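Local coordinates for PRESAN domain-containing protein (Plasmodium falciparum, PDB 7D2W) that is of uncharacterised function but, as a PHIST-family protein of the malaria parasite with a four-helix bundle, probably acts through binding other proteins, at residues R91-K96 with K176-Q181. Residues are numbered along the deposited sequence; the frame is centred on the assembly and turned at random. Where two conformers were deposited one is given.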
loop_
_atom_site.group_PDB
_atom_site.type_symbol
_atom_site.label_atom_id
_atom_site.label_comp_id
_atom_site.label_asym_id
_atom_site.label_seq_id
_atom_site.Cartn_x
_atom_site.Cartn_y
_atom_site.Cartn_z
ATOM N N ARG A 91 17.432 3.886 -1.690
ATOM C CA ARG A 91 18.864 4.089 -1.856
ATOM C C ARG A 91 19.517 2.881 -2.513
ATOM O O ARG A 91 20.446 3.032 -3.312
ATOM C CB ARG A 91 19.509 4.372 -0.498
ATOM C CG ARG A 91 20.969 4.736 -0.588
ATOM C CD ARG A 91 21.157 6.120 -1.200
ATOM N NE ARG A 91 21.505 6.031 -2.616
ATOM C CZ ARG A 91 22.273 6.907 -3.252
ATOM N NH1 ARG A 91 22.776 7.945 -2.598
ATOM N NH2 ARG A 91 22.537 6.744 -4.541
ATOM N N GLY A 92 19.016 1.681 -2.219
ATOM C CA GLY A 92 19.581 0.481 -2.809
ATOM C C GLY A 92 19.441 0.432 -4.317
ATOM O O GLY A 92 20.330 -0.064 -5.012
ATOM N N ILE A 93 18.324 0.938 -4.847
ATOM C CA ILE A 93 18.060 0.841 -6.281
ATOM C C ILE A 93 18.326 2.146 -7.014
ATOM O O ILE A 93 18.255 2.176 -8.245
ATOM C CB ILE A 93 16.624 0.360 -6.551
ATOM C CG1 ILE A 93 15.617 1.425 -6.125
ATOM C CG2 ILE A 93 16.364 -0.951 -5.820
ATOM C CD1 ILE A 93 14.173 0.978 -6.243
ATOM N N ALA A 94 18.639 3.220 -6.297
ATOM C CA ALA A 94 19.055 4.453 -6.939
ATOM C C ALA A 94 20.370 4.236 -7.691
ATOM O O ALA A 94 21.227 3.461 -7.255
ATOM C CB ALA A 94 19.227 5.562 -5.903
ATOM N N PRO A 95 20.557 4.905 -8.824
ATOM C CA PRO A 95 21.804 4.750 -9.578
ATOM C C PRO A 95 22.940 5.571 -8.981
ATOM O O PRO A 95 22.739 6.488 -8.182
ATOM C CB PRO A 95 21.442 5.249 -10.987
ATOM C CG PRO A 95 19.980 5.682 -10.927
ATOM C CD PRO A 95 19.611 5.813 -9.488
ATOM N N LYS A 96 24.157 5.213 -9.385
ATOM C CA LYS A 96 25.357 5.924 -8.942
ATOM C C LYS A 96 25.999 6.714 -10.082
ATOM O O LYS A 96 25.547 6.655 -11.229
ATOM C CB LYS A 96 26.375 4.947 -8.353
ATOM N N LYS A 176 10.154 3.052 -10.731
ATOM C CA LYS A 176 10.053 3.200 -12.176
ATOM C C LYS A 176 11.132 4.137 -12.697
ATOM O O LYS A 176 11.827 3.815 -13.668
ATOM C CB LYS A 176 8.665 3.713 -12.558
ATOM C CG LYS A 176 7.568 2.677 -12.427
ATOM C CD LYS A 176 6.252 3.172 -13.014
ATOM C CE LYS A 176 5.289 3.637 -11.929
ATOM N NZ LYS A 176 3.930 3.044 -12.108
ATOM N N ILE A 177 11.292 5.300 -12.057
ATOM C CA ILE A 177 12.270 6.280 -12.527
ATOM C C ILE A 177 13.677 5.707 -12.453
ATOM O O ILE A 177 14.451 5.802 -13.412
ATOM C CB ILE A 177 12.166 7.588 -11.724
ATOM C CG1 ILE A 177 10.747 8.130 -11.753
ATOM C CG2 ILE A 177 13.093 8.637 -12.307
ATOM C CD1 ILE A 177 10.522 9.196 -10.711
ATOM N N PHE A 178 14.045 5.131 -11.304
ATOM C CA PHE A 178 15.415 4.657 -11.141
ATOM C C PHE A 178 15.723 3.509 -12.100
ATOM O O PHE A 178 16.804 3.465 -12.695
ATOM C CB PHE A 178 15.662 4.236 -9.694
ATOM C CG PHE A 178 15.765 5.391 -8.729
ATOM C CD1 PHE A 178 16.106 6.662 -9.171
ATOM C CD2 PHE A 178 15.527 5.198 -7.370
ATOM C CE1 PHE A 178 16.203 7.722 -8.281
ATOM C CE2 PHE A 178 15.621 6.254 -6.477
ATOM C CZ PHE A 178 15.959 7.519 -6.937
ATOM N N SER A 179 14.780 2.583 -12.282
ATOM C CA SER A 179 15.013 1.469 -13.194
ATOM C C SER A 179 15.178 1.952 -14.634
ATOM O O SER A 179 15.997 1.413 -15.388
ATOM C CB SER A 179 13.870 0.461 -13.091
ATOM O OG SER A 179 13.619 0.107 -11.742
ATOM N N GLU A 180 14.413 2.973 -15.031
ATOM C CA GLU A 180 14.540 3.520 -16.377
ATOM C C GLU A 180 15.853 4.287 -16.553
ATOM O O GLU A 180 16.445 4.269 -17.642
ATOM C CB GLU A 180 13.318 4.398 -16.665
ATOM C CG GLU A 180 13.421 5.359 -17.842
ATOM C CD GLU A 180 12.122 6.132 -18.065
ATOM O OE1 GLU A 180 11.315 6.239 -17.112
ATOM O OE2 GLU A 180 11.906 6.627 -19.193
ATOM N N GLN A 181 16.339 4.942 -15.492
ATOM C CA GLN A 181 17.630 5.617 -15.568
ATOM C C GLN A 181 18.776 4.625 -15.728
ATOM O O GLN A 181 19.783 4.944 -16.375
ATOM C CB GLN A 181 17.840 6.488 -14.324
ATOM C CG GLN A 181 17.171 7.849 -14.422
ATOM C CD GLN A 181 17.266 8.661 -13.142
ATOM O OE1 GLN A 181 17.449 8.119 -12.051
ATOM N NE2 GLN A 181 17.123 9.970 -13.272
#
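The ring of F178 takes the backbone of A94 on one face: A94 CA stands 3.9 Å from the ring centroid, 20° off the normal, a CH-pi contact displaced toward the CD2 side of the rim. A94 CB lies over the same face, 3.7 Å from F178 CE2. At the edge of the ring, I93 CG1 lies 4.0 Å from F178 CD2, near the ring plane, the two side chains crossing at about a right angle. Q181 OE1 also lies in the plane at the ring edge, while P95 CD approaches obliquely, 3.6 Å from F178 CD1. F178 CG is anti to its own carbonyl carbon, beside the backbone N (chi1 -73°); the CB bond points toward 91-96. The contact lies at one end of the four-helix bundle, where I93, A94 and P95, at the end of helix 65-93 and just beyond, meet an aromatic near the C-terminus of helix 149-181. I115 and C120 also touch F178, so the buried ring joins three helices and the loop leading into helix 117-144. No hydrogen bond links the two segments, and the join is mostly apolar; I93 O sits 3.6 Å from F178 CB and has a weak hydrogen bond with K182 NZ. Beyond the ring, P95 CG meets Q181 OE1 at 3.7 Å, with the pyrrolidine crossing the glutamine chain. Q181 is extended beyond CG, CD being anti to CA (chi2 175°), and its NE2 donates to the carbonyl oxygens of P113 and I115. K176, S179 and E180 of the same helical turns pack on T168, V172 and E175 of the second subunit.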